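Local structure of phosphoribosyl-aminoimidazole carboxylase (Aspergillus clavatus, 3K5I) at residues 25-36 with 83-94; 119-127 with 164-172. The protein acts as an ATP-grasp N5-carboxyaminoimidazole ribonucleotide synthetase of purine biosynthesis, probably carboxylating 5-aminoimidazole ribonucleotide at the expense of ATP. All coordinates share one frame; numbering follows the deposited sequence. Where two conformers were deposited one is given.

How the contacts relate
Contacts 1 and 2 follow one another along the chain, with centres about 22 Å apart, and they converge on 5-aminoimidazole ribonucleotide (AIR). Contact 1 brings the C-terminal ends of two inner strands of a parallel sheet, and the turns after them, to the ribose, whereas contact 2 sends Y172 to the phosphate, where Y172 OH donates to AIR O7 at 2.7 Å in the plane of the tyrosine ring. The two contacts also pack directly, I94 CD1 lying 4.1 Å from Y172 CE1. Of the two, contact 2 holds ADP; the side chain of I94 in contact 1 stays about 10 Å from that nucleotide, while the side chain of K124 in contact 2 lies about 6 Å from a magnesium ion.

Contact 1 (25-36 with 83-94); sequences RKVGVLGGGQLG and LAKTCDVVTAEI. With AIR (5-aminoimidazole ribonucleotide), chain I.
G28 and L30 lie opposite V90 and A92 in the middle of the five-stranded parallel sheet of the pre-ATP-grasp domain, where strand 26-30 lies between 49-54 and 89-92, and bond to the backbone of the flanking V89, T91 and E93. The ladder runs from G28 N to V89 O (2.7 Å), through T91 N to G28 O (2.6 Å) and on to L30 N and T91 O (2.8 Å); E93 N to L30 O completes it. At the N-terminal end of strand 26-30, D88 OD2 takes the place of a backbone acceptor, receiving K26 N at 3.0 Å in a nearly straight bond (175°). Glycine at 28 lets C87 SG and the L83 side chain close over the strand, while L30 CD2 packs on V90 CG1 and V27 sits beside V89 on the other face.

Beyond the strands, E93 turns back under the glycine-rich loop. Its CG is wedged between backbone N and carbonyl carbon (chi1 61°), and a second bend, about CB-CG (chi2 92°), carries the carboxylate to the start of helix 34-46. E93 OE2 accepts G36 N at 2.8 Å through its anti lone pair and G33 N at 2.9 Å from above the carboxylate plane. The same OE2 receives AIR O2' at 2.4 Å, very short and doubtful in its exact length, and L35 N donates to AIR O2' at 2.8 Å. I94 lays CB and CG1 against the imidazole near C2. The G31/G33/G36 strand-turn-helix resembles a Rossmann-type glycine-rich turn, here facing the AIR ribose, with the acid supplied from the end of the adjacent parallel strand.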
loop_
_atom_site.group_PDB
_atom_site.type_symbol
_atom_site.label_atom_id
_atom_site.label_comp_id
_atom_site.label_asym_id
_atom_site.label_seq_id
_atom_site.Cartn_x
_atom_site.Cartn_y
_atom_site.Cartn_z
ATOM N N ARG A 25 -20.726 5.382 -2.962
ATOM C CA ARG A 25 -20.937 4.580 -4.160
ATOM C C ARG A 25 -20.189 3.262 -4.151
ATOM O O ARG A 25 -19.126 3.109 -3.534
ATOM C CB ARG A 25 -20.694 5.395 -5.419
ATOM C CG ARG A 25 -21.257 6.785 -5.177
ATOM C CD ARG A 25 -21.459 7.557 -6.432
ATOM N NE ARG A 25 -20.415 8.556 -6.593
ATOM C CZ ARG A 25 -19.999 8.969 -7.784
ATOM N NH1 ARG A 25 -20.536 8.499 -8.907
ATOM N NH2 ARG A 25 -19.043 9.875 -7.851
ATOM N N LYS A 26 -20.802 2.319 -4.858
ATOM C CA LYS A 26 -20.297 0.973 -5.000
ATOM C C LYS A 26 -19.732 0.900 -6.403
ATOM O O LYS A 26 -20.280 1.444 -7.354
ATOM C CB LYS A 26 -21.457 -0.013 -4.765
ATOM C CG LYS A 26 -21.608 -0.484 -3.290
ATOM C CD LYS A 26 -22.871 -1.315 -2.929
ATOM C CE LYS A 26 -24.184 -0.534 -3.060
ATOM N NZ LYS A 26 -25.286 -1.018 -3.968
ATOM N N VAL A 27 -18.582 0.261 -6.520
ATOM C CA VAL A 27 -17.907 0.102 -7.802
ATOM C C VAL A 27 -17.887 -1.373 -8.203
ATOM O O VAL A 27 -17.489 -2.195 -7.344
ATOM C CB VAL A 27 -16.434 0.537 -7.725
ATOM C CG1 VAL A 27 -15.846 0.321 -9.097
ATOM C CG2 VAL A 27 -16.314 2.042 -7.330
ATOM N N GLY A 28 -18.328 -1.699 -9.424
ATOM C CA GLY A 28 -18.382 -3.091 -9.917
ATOM C C GLY A 28 -17.145 -3.209 -10.759
ATOM O O GLY A 28 -16.949 -2.369 -11.672
ATOM N N VAL A 29 -16.323 -4.205 -10.444
ATOM C CA VAL A 29 -15.121 -4.378 -11.274
ATOM C C VAL A 29 -15.211 -5.703 -12.011
ATOM O O VAL A 29 -15.310 -6.771 -11.404
ATOM C CB VAL A 29 -13.728 -4.258 -10.537
ATOM C CG1 VAL A 29 -13.503 -5.419 -9.597
ATOM C CG2 VAL A 29 -12.524 -4.383 -11.547
ATOM N N LEU A 30 -15.180 -5.640 -13.335
ATOM C CA LEU A 30 -15.254 -6.870 -14.090
ATOM C C LEU A 30 -13.848 -7.535 -14.168
ATOM O O LEU A 30 -12.992 -7.055 -14.895
ATOM C CB LEU A 30 -15.576 -6.441 -15.508
ATOM C CG LEU A 30 -17.013 -6.512 -16.011
ATOM C CD1 LEU A 30 -18.223 -7.067 -15.127
ATOM C CD2 LEU A 30 -17.057 -5.175 -16.724
ATOM N N GLY A 31 -13.608 -8.599 -13.453
ATOM C CA GLY A 31 -12.301 -9.265 -13.455
ATOM C C GLY A 31 -11.740 -9.109 -12.029
ATOM O O GLY A 31 -11.972 -8.046 -11.454
ATOM N N GLY A 32 -11.047 -10.086 -11.432
ATOM C CA GLY A 32 -10.559 -9.876 -10.047
ATOM C C GLY A 32 -9.197 -10.551 -9.796
ATOM O O GLY A 32 -9.002 -11.284 -8.820
ATOM N N GLY A 33 -8.295 -10.218 -10.719
ATOM C CA GLY A 33 -6.946 -10.676 -10.795
ATOM C C GLY A 33 -6.115 -9.602 -10.156
ATOM O O GLY A 33 -6.619 -8.853 -9.337
ATOM N N GLN A 34 -4.827 -9.610 -10.452
ATOM C CA GLN A 34 -3.959 -8.714 -9.714
ATOM C C GLN A 34 -4.280 -7.282 -9.853
ATOM O O GLN A 34 -4.038 -6.458 -8.960
ATOM C CB GLN A 34 -2.503 -8.942 -10.113
ATOM C CG GLN A 34 -2.210 -8.587 -11.560
ATOM C CD GLN A 34 -2.247 -9.805 -12.475
ATOM O OE1 GLN A 34 -2.982 -10.823 -12.194
ATOM N NE2 GLN A 34 -1.426 -9.769 -13.544
ATOM N N LEU A 35 -4.855 -6.980 -11.011
ATOM C CA LEU A 35 -5.150 -5.581 -11.303
ATOM C C LEU A 35 -6.297 -5.166 -10.417
ATOM O O LEU A 35 -6.270 -4.126 -9.788
ATOM C CB LEU A 35 -5.470 -5.381 -12.801
ATOM C CG LEU A 35 -4.299 -5.484 -13.781
ATOM C CD1 LEU A 35 -4.759 -5.102 -15.197
ATOM C CD2 LEU A 35 -3.014 -4.670 -13.381
ATOM N N GLY A 36 -7.330 -6.000 -10.441
ATOM C CA GLY A 36 -8.535 -5.777 -9.706
ATOM C C GLY A 36 -8.040 -5.730 -8.336
ATOM O O GLY A 36 -8.551 -4.894 -7.606
ATOM N N LEU A 83 -23.710 -8.323 -11.654
ATOM C CA LEU A 83 -22.797 -7.302 -11.098
ATOM C C LEU A 83 -23.276 -5.875 -11.240
ATOM O O LEU A 83 -23.261 -5.028 -10.332
ATOM C CB LEU A 83 -21.447 -7.265 -11.795
ATOM C CG LEU A 83 -20.409 -6.267 -11.228
ATOM C CD1 LEU A 83 -19.694 -6.826 -9.981
ATOM C CD2 LEU A 83 -19.352 -6.059 -12.348
ATOM N N ALA A 84 -23.699 -5.603 -12.451
ATOM C CA ALA A 84 -24.203 -4.262 -12.744
ATOM C C ALA A 84 -25.484 -3.817 -12.022
ATOM O O ALA A 84 -25.738 -2.623 -11.802
ATOM C CB ALA A 84 -24.452 -4.257 -14.192
ATOM N N LYS A 85 -26.331 -4.780 -11.683
ATOM C CA LYS A 85 -27.574 -4.441 -11.008
ATOM C C LYS A 85 -27.297 -4.185 -9.520
ATOM O O LYS A 85 -28.185 -4.079 -8.667
ATOM C CB LYS A 85 -28.530 -5.658 -11.065
ATOM C CG LYS A 85 -29.000 -6.175 -12.419
ATOM C CD LYS A 85 -30.372 -5.667 -12.882
ATOM C CE LYS A 85 -30.430 -5.526 -14.418
ATOM N NZ LYS A 85 -31.804 -5.551 -15.026
ATOM N N THR A 86 -26.025 -4.082 -9.172
ATOM C CA THR A 86 -25.800 -3.888 -7.755
ATOM C C THR A 86 -24.690 -2.881 -7.519
ATOM O O THR A 86 -24.075 -2.800 -6.467
ATOM C CB THR A 86 -25.509 -5.276 -7.105
ATOM O OG1 THR A 86 -24.366 -5.905 -7.707
ATOM C CG2 THR A 86 -26.667 -6.190 -7.337
ATOM N N CYS A 87 -24.432 -2.086 -8.533
ATOM C CA CYS A 87 -23.349 -1.204 -8.257
ATOM C C CYS A 87 -23.568 0.121 -8.973
ATOM O O CYS A 87 -24.269 0.192 -9.975
ATOM C CB CYS A 87 -22.038 -1.968 -8.633
ATOM S SG CYS A 87 -21.688 -1.772 -10.421
ATOM N N ASP A 88 -22.991 1.196 -8.449
ATOM C CA ASP A 88 -23.194 2.440 -9.150
ATOM C C ASP A 88 -22.343 2.688 -10.356
ATOM O O ASP A 88 -22.730 3.574 -11.096
ATOM C CB ASP A 88 -23.234 3.645 -8.232
ATOM C CG ASP A 88 -24.147 3.376 -7.080
ATOM O OD1 ASP A 88 -25.407 3.337 -7.219
ATOM O OD2 ASP A 88 -23.466 3.066 -6.086
ATOM N N VAL A 89 -21.224 1.994 -10.558
ATOM C CA VAL A 89 -20.416 2.245 -11.761
ATOM C C VAL A 89 -19.734 0.925 -11.965
ATOM O O VAL A 89 -19.301 0.238 -11.049
ATOM C CB VAL A 89 -19.439 3.442 -11.742
ATOM C CG1 VAL A 89 -18.536 3.332 -10.529
ATOM C CG2 VAL A 89 -18.637 3.533 -13.048
ATOM N N VAL A 90 -19.738 0.547 -13.222
ATOM C CA VAL A 90 -19.119 -0.732 -13.549
ATOM C C VAL A 90 -17.820 -0.481 -14.302
ATOM O O VAL A 90 -17.794 0.229 -15.289
ATOM C CB VAL A 90 -20.078 -1.627 -14.353
ATOM C CG1 VAL A 90 -19.285 -2.791 -14.979
ATOM C CG2 VAL A 90 -21.208 -2.102 -13.410
ATOM N N THR A 91 -16.710 -1.034 -13.853
ATOM C CA THR A 91 -15.476 -0.766 -14.597
ATOM C C THR A 91 -14.821 -2.105 -14.915
ATOM O O THR A 91 -15.361 -3.173 -14.598
ATOM C CB THR A 91 -14.528 0.269 -13.897
ATOM O OG1 THR A 91 -13.489 0.630 -14.830
ATOM C CG2 THR A 91 -13.932 -0.237 -12.538
ATOM N N ALA A 92 -13.667 -2.101 -15.566
ATOM C CA ALA A 92 -13.000 -3.367 -15.851
ATOM C C ALA A 92 -11.505 -3.384 -15.620
ATOM O O ALA A 92 -10.814 -2.421 -15.891
ATOM C CB ALA A 92 -13.311 -3.899 -17.252
ATOM N N GLU A 93 -11.019 -4.503 -15.104
ATOM C CA GLU A 93 -9.580 -4.764 -14.849
ATOM C C GLU A 93 -9.007 -5.684 -15.918
ATOM O O GLU A 93 -7.877 -6.118 -15.886
ATOM C CB GLU A 93 -9.193 -5.197 -13.415
ATOM C CG GLU A 93 -9.818 -6.502 -12.899
ATOM C CD GLU A 93 -8.883 -7.673 -13.215
ATOM O OE1 GLU A 93 -9.051 -8.383 -14.228
ATOM O OE2 GLU A 93 -7.979 -7.859 -12.389
ATOM N N ILE A 94 -9.844 -5.970 -16.903
ATOM C CA ILE A 94 -9.387 -6.782 -18.006
ATOM C C ILE A 94 -10.180 -6.412 -19.297
ATOM O O ILE A 94 -11.271 -5.832 -19.265
ATOM C CB ILE A 94 -9.446 -8.232 -17.698
ATOM C CG1 ILE A 94 -9.069 -8.965 -19.018
ATOM C CG2 ILE A 94 -10.898 -8.625 -17.323
ATOM C CD1 ILE A 94 -8.720 -10.379 -18.798
HETATM N N1 AIR I . -4.742 -8.462 -16.733
HETATM C C2 AIR I . -5.792 -8.001 -17.473
HETATM N N3 AIR I . -5.536 -7.808 -18.765
HETATM C C4 AIR I . -4.194 -8.130 -18.854
HETATM C C5 AIR I . -3.684 -8.542 -17.624
HETATM N N6 AIR I . -2.432 -8.966 -17.263
HETATM C "C1'" AIR I . -4.604 -8.891 -15.322
HETATM C "C2'" AIR I . -5.901 -8.737 -14.495
HETATM C "C3'" AIR I . -6.572 -9.997 -15.069
HETATM C "C4'" AIR I . -5.430 -10.992 -14.849
HETATM O "O4'" AIR I . -4.326 -10.274 -15.434
HETATM O "O2'" AIR I . -5.827 -8.642 -13.058
HETATM O "O3'" AIR I . -7.800 -10.217 -14.410
HETATM C "C5'" AIR I . -5.273 -12.463 -14.513
HETATM O "O5'" AIR I . -4.325 -13.157 -15.374
HETATM P P AIR I . -4.137 -14.749 -15.173
HETATM O O6 AIR I . -2.598 -15.097 -14.788
HETATM O O7 AIR I . -4.561 -15.294 -16.493
HETATM O O8 AIR I . -5.040 -15.162 -14.033
#

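Contact 2 (119-127 with 164-172). With ADP (adenosine-5'-diphosphate), chain G; AIR (5-aminoimidazole ribonucleotide), chain I.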
loop_
_atom_site.group_PDB
_atom_site.type_symbol
_atom_site.label_atom_id
_atom_site.label_comp_id
_atom_site.label_asym_id
_atom_site.label_seq_id
_atom_site.Cartn_x
_atom_site.Cartn_y
_atom_site.Cartn_z
ATOM N N ARG A 119 -15.245 -2.850 -26.306
ATOM C CA ARG A 119 -15.498 -3.745 -27.437
ATOM C C ARG A 119 -14.472 -3.538 -28.508
ATOM O O ARG A 119 -13.929 -4.510 -29.039
ATOM C CB ARG A 119 -16.817 -3.482 -28.155
ATOM C CG ARG A 119 -17.326 -4.699 -28.935
ATOM C CD ARG A 119 -18.740 -4.301 -29.475
ATOM N NE ARG A 119 -19.714 -4.516 -28.404
ATOM C CZ ARG A 119 -21.028 -4.354 -28.480
ATOM N NH1 ARG A 119 -21.544 -3.939 -29.619
ATOM N NH2 ARG A 119 -21.800 -4.605 -27.426
ATOM N N THR A 120 -14.248 -2.267 -28.853
ATOM C CA THR A 120 -13.243 -2.012 -29.877
ATOM C C THR A 120 -11.901 -2.567 -29.411
ATOM O O THR A 120 -11.218 -3.397 -30.048
ATOM C CB THR A 120 -13.068 -0.500 -30.232
ATOM O OG1 THR A 120 -14.313 0.041 -30.682
ATOM C CG2 THR A 120 -12.062 -0.285 -31.383
ATOM N N ILE A 121 -11.474 -2.037 -28.282
ATOM C CA ILE A 121 -10.163 -2.400 -27.828
ATOM C C ILE A 121 -9.852 -3.879 -27.689
ATOM O O ILE A 121 -8.741 -4.332 -27.963
ATOM C CB ILE A 121 -9.635 -1.443 -26.672
ATOM C CG1 ILE A 121 -9.423 -0.005 -27.172
ATOM C CG2 ILE A 121 -8.336 -1.940 -25.998
ATOM C CD1 ILE A 121 -9.146 1.065 -26.098
ATOM N N GLN A 122 -10.839 -4.637 -27.253
ATOM C CA GLN A 122 -10.641 -6.063 -27.040
ATOM C C GLN A 122 -10.230 -6.907 -28.257
ATOM O O GLN A 122 -9.725 -8.036 -28.132
ATOM C CB GLN A 122 -11.843 -6.601 -26.282
ATOM C CG GLN A 122 -13.032 -6.707 -27.186
ATOM C CD GLN A 122 -14.173 -7.306 -26.376
ATOM O OE1 GLN A 122 -15.130 -7.767 -26.950
ATOM N NE2 GLN A 122 -14.070 -7.311 -25.045
ATOM N N ASN A 123 -10.425 -6.342 -29.444
ATOM C CA ASN A 123 -10.033 -7.021 -30.665
ATOM C C ASN A 123 -8.927 -6.108 -31.166
ATOM O O ASN A 123 -9.165 -4.958 -31.556
ATOM C CB ASN A 123 -11.135 -7.053 -31.691
ATOM C CG ASN A 123 -10.721 -7.857 -32.891
ATOM O OD1 ASN A 123 -9.693 -7.577 -33.516
ATOM N ND2 ASN A 123 -11.513 -8.869 -33.214
ATOM N N LYS A 124 -7.719 -6.665 -31.082
ATOM C CA LYS A 124 -6.473 -6.005 -31.436
ATOM C C LYS A 124 -6.412 -5.512 -32.851
ATOM O O LYS A 124 -5.875 -4.417 -33.124
ATOM C CB LYS A 124 -5.275 -6.885 -31.072
ATOM C CG LYS A 124 -4.717 -6.605 -29.661
ATOM C CD LYS A 124 -3.620 -7.588 -29.218
ATOM C CE LYS A 124 -2.249 -6.914 -29.084
ATOM N NZ LYS A 124 -1.227 -7.953 -28.727
ATOM N N PHE A 125 -6.989 -6.339 -33.712
ATOM C CA PHE A 125 -6.995 -5.937 -35.102
ATOM C C PHE A 125 -7.959 -4.758 -35.222
ATOM O O PHE A 125 -7.674 -3.733 -35.836
ATOM C CB PHE A 125 -7.494 -7.102 -35.941
ATOM C CG PHE A 125 -7.442 -6.863 -37.437
ATOM C CD1 PHE A 125 -6.232 -6.903 -38.130
ATOM C CD2 PHE A 125 -8.603 -6.599 -38.158
ATOM C CE1 PHE A 125 -6.158 -6.683 -39.510
ATOM C CE2 PHE A 125 -8.541 -6.390 -39.567
ATOM C CZ PHE A 125 -7.319 -6.456 -40.233
ATOM N N ASN A 126 -9.130 -4.917 -34.627
ATOM C CA ASN A 126 -10.150 -3.867 -34.619
ATOM C C ASN A 126 -9.703 -2.579 -33.935
ATOM O O ASN A 126 -10.007 -1.470 -34.384
ATOM C CB ASN A 126 -11.351 -4.477 -33.907
ATOM C CG ASN A 126 -12.026 -5.443 -34.820
ATOM O OD1 ASN A 126 -11.606 -5.503 -35.971
ATOM N ND2 ASN A 126 -13.008 -6.210 -34.357
ATOM N N GLN A 127 -8.966 -2.728 -32.839
ATOM C CA GLN A 127 -8.455 -1.564 -32.135
ATOM C C GLN A 127 -7.636 -0.748 -33.116
ATOM O O GLN A 127 -7.803 0.472 -33.292
ATOM C CB GLN A 127 -7.496 -2.088 -31.092
ATOM C CG GLN A 127 -6.774 -1.070 -30.213
ATOM C CD GLN A 127 -5.697 -1.793 -29.432
ATOM O OE1 GLN A 127 -4.502 -1.503 -29.526
ATOM N NE2 GLN A 127 -6.133 -2.816 -28.732
ATOM N N MET A 164 5.331 -10.976 -36.416
ATOM C CA MET A 164 4.701 -11.361 -35.151
ATOM C C MET A 164 3.352 -11.972 -35.433
ATOM O O MET A 164 2.504 -11.285 -35.983
ATOM C CB MET A 164 4.559 -10.150 -34.215
ATOM C CG MET A 164 4.096 -10.505 -32.792
ATOM S SD MET A 164 5.154 -11.806 -32.186
ATOM C CE MET A 164 6.385 -10.883 -31.628
ATOM N N LEU A 165 3.148 -13.247 -35.130
ATOM C CA LEU A 165 1.822 -13.763 -35.420
ATOM C C LEU A 165 0.964 -13.420 -34.228
ATOM O O LEU A 165 1.389 -13.672 -33.110
ATOM C CB LEU A 165 1.762 -15.279 -35.624
ATOM C CG LEU A 165 0.447 -15.863 -36.176
ATOM C CD1 LEU A 165 -0.150 -15.160 -37.444
ATOM C CD2 LEU A 165 0.498 -17.431 -36.361
ATOM N N LYS A 166 -0.240 -12.894 -34.436
ATOM C CA LYS A 166 -1.052 -12.556 -33.268
ATOM C C LYS A 166 -2.540 -12.892 -33.356
ATOM O O LYS A 166 -3.148 -12.718 -34.422
ATOM C CB LYS A 166 -1.001 -11.033 -33.059
ATOM C CG LYS A 166 0.333 -10.340 -33.105
ATOM C CD LYS A 166 0.241 -8.931 -32.457
ATOM C CE LYS A 166 1.602 -8.242 -32.091
ATOM N NZ LYS A 166 1.631 -6.783 -31.556
ATOM N N SER A 167 -3.111 -13.322 -32.231
ATOM C CA SER A 167 -4.532 -13.629 -32.075
ATOM C C SER A 167 -5.172 -12.250 -31.941
ATOM O O SER A 167 -4.687 -11.350 -31.214
ATOM C CB SER A 167 -4.892 -14.304 -30.725
ATOM O OG SER A 167 -6.317 -14.445 -30.632
ATOM N N LYS A 168 -6.280 -12.079 -32.642
ATOM C CA LYS A 168 -6.996 -10.814 -32.537
ATOM C C LYS A 168 -7.692 -10.716 -31.163
ATOM O O LYS A 168 -7.781 -9.693 -30.483
ATOM C CB LYS A 168 -8.052 -10.814 -33.636
ATOM C CG LYS A 168 -7.491 -10.657 -35.043
ATOM C CD LYS A 168 -8.737 -10.621 -35.949
ATOM C CE LYS A 168 -8.593 -10.539 -37.458
ATOM N NZ LYS A 168 -9.745 -9.740 -38.059
ATOM N N THR A 169 -8.196 -11.825 -30.666
ATOM C CA THR A 169 -8.878 -11.675 -29.396
ATOM C C THR A 169 -8.205 -12.463 -28.301
ATOM O O THR A 169 -7.347 -13.330 -28.541
ATOM C CB THR A 169 -10.264 -12.311 -29.553
ATOM O OG1 THR A 169 -10.050 -13.641 -30.020
ATOM C CG2 THR A 169 -11.029 -11.601 -30.654
ATOM N N MET A 170 -8.674 -12.158 -27.095
ATOM C CA MET A 170 -8.213 -12.825 -25.899
ATOM C C MET A 170 -6.719 -12.719 -25.563
ATOM O O MET A 170 -6.230 -13.438 -24.705
ATOM C CB MET A 170 -8.741 -14.287 -25.898
ATOM C CG MET A 170 -10.247 -14.432 -26.176
ATOM S SD MET A 170 -11.252 -13.596 -24.838
ATOM C CE MET A 170 -10.372 -14.444 -23.416
ATOM N N ALA A 171 -5.951 -11.835 -26.179
ATOM C CA ALA A 171 -4.523 -11.812 -25.888
ATOM C C ALA A 171 -4.053 -10.820 -24.866
ATOM O O ALA A 171 -4.377 -9.627 -24.883
ATOM C CB ALA A 171 -3.763 -11.625 -27.192
ATOM N N TYR A 172 -3.237 -11.331 -23.961
ATOM C CA TYR A 172 -2.678 -10.453 -22.964
ATOM C C TYR A 172 -1.504 -11.284 -22.538
ATOM O O TYR A 172 -1.451 -12.499 -22.789
ATOM C CB TYR A 172 -3.646 -9.990 -21.874
ATOM C CG TYR A 172 -4.163 -11.077 -20.994
ATOM C CD1 TYR A 172 -5.357 -11.753 -21.356
ATOM C CD2 TYR A 172 -3.442 -11.461 -19.826
ATOM C CE1 TYR A 172 -5.886 -12.792 -20.550
ATOM C CE2 TYR A 172 -3.961 -12.548 -19.019
ATOM C CZ TYR A 172 -5.199 -13.174 -19.384
ATOM O OH TYR A 172 -5.751 -14.198 -18.614
HETATM P PB ADP G . 0.033 -8.468 -25.488
HETATM O O1B ADP G . -0.117 -9.893 -25.117
HETATM O O2B ADP G . -1.439 -8.119 -25.468
HETATM O O3B ADP G . 0.620 -7.214 -24.764
HETATM P PA ADP G . 1.609 -7.104 -27.641
HETATM O O1A ADP G . 1.749 -5.881 -26.847
HETATM O O2A ADP G . 1.208 -6.735 -29.048
HETATM O O3A ADP G . 0.654 -8.192 -26.944
HETATM O "O5'" ADP G . 3.123 -7.641 -27.684
HETATM C "C5'" ADP G . 3.930 -7.737 -26.504
HETATM C "C4'" ADP G . 5.354 -7.365 -26.837
HETATM O "O4'" ADP G . 5.843 -8.223 -27.900
HETATM C "C3'" ADP G . 5.636 -5.995 -27.427
HETATM O "O3'" ADP G . 5.975 -5.175 -26.297
HETATM C "C2'" ADP G . 6.936 -6.148 -28.227
HETATM O "O2'" ADP G . 8.045 -6.564 -27.376
HETATM C "C1'" ADP G . 6.573 -7.489 -28.829
HETATM N N9 ADP G . 5.962 -7.208 -30.118
HETATM C C8 ADP G . 4.620 -7.035 -30.321
HETATM N N7 ADP G . 4.370 -6.629 -31.587
HETATM C C5 ADP G . 5.623 -6.640 -32.165
HETATM C C6 ADP G . 5.996 -6.427 -33.535
HETATM N N6 ADP G . 5.425 -6.093 -34.547
HETATM N N1 ADP G . 7.334 -6.506 -33.794
HETATM C C2 ADP G . 8.288 -6.868 -32.857
HETATM N N3 ADP G . 7.926 -7.170 -31.638
HETATM C C4 ADP G . 6.631 -7.032 -31.306
HETATM N N1 AIR I . -4.742 -8.462 -16.733
HETATM C C2 AIR I . -5.792 -8.001 -17.473
HETATM N N3 AIR I . -5.536 -7.808 -18.765
HETATM C C4 AIR I . -4.194 -8.130 -18.854
HETATM C C5 AIR I . -3.684 -8.542 -17.624
HETATM N N6 AIR I . -2.432 -8.966 -17.263
HETATM C "C1'" AIR I . -4.604 -8.891 -15.322
HETATM C "C2'" AIR I . -5.901 -8.737 -14.495
HETATM C "C3'" AIR I . -6.572 -9.997 -15.069
HETATM C "C4'" AIR I . -5.430 -10.992 -14.849
HETATM O "O4'" AIR I . -4.326 -10.274 -15.434
HETATM O "O2'" AIR I . -5.827 -8.642 -13.058
HETATM O "O3'" AIR I . -7.800 -10.217 -14.410
HETATM C "C5'" AIR I . -5.273 -12.463 -14.513
HETATM O "O5'" AIR I . -4.325 -13.157 -15.374
HETATM P P AIR I . -4.137 -14.749 -15.173
HETATM O O6 AIR I . -2.598 -15.097 -14.788
HETATM O O7 AIR I . -4.561 -15.294 -16.493
HETATM O O8 AIR I . -5.040 -15.162 -14.033
HETATM O O HOH W 1 -10.986 -10.309 -26.660
HETATM O O HOH W 2 -2.456 -10.640 -29.865
HETATM O O HOH W 3 -11.986 -8.301 -37.024
#
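K168, just past the end of strand 163-167, lies alongside N123 and F125 at the start of helix 124-132. Its CB meets N123 OD1 at 3.6 Å, the oxygen that caps the helix by accepting N126 N and, weakly, F125 N. With CG turned anti to the carbonyl carbon (chi1 -72°) and the next two bonds extended, the chain runs along the phenylalanine: CG touches F125 CB at 3.7 Å, CD stays equally close to that atom, and CE approaches F125 CG at 3.9 Å. A twist at the last torsion (chi4 -147°) brings K168 NZ obliquely to the ring, 3.3 Å from F125 CD2. That ammonium group is held by a salt bridge to E143 and by a water that it shares with N126 OD1.

The backbone of K168 does the other half of the work. K124 N donates to K168 O at 3.1 Å (166°), tying the first turn of the helix to the loop after the strand. From this fixed start the K124 side chain, bent at chi3, takes NZ to ADP O3A at 2.6 Å and also to O2A, while a water links NZ to S167 O. K166, extended beyond CG, meets the same ADP O2A with NZ at 2.5 Å and adds ADP N7; E201 forms a salt bridge to the K166 ammonium. Two lysines converging on one alpha-phosphate oxygen would offset its negative charge, and the bond to N7 adds a grip on the adenine, consistent with nucleotide positioning in an ATP-grasp site.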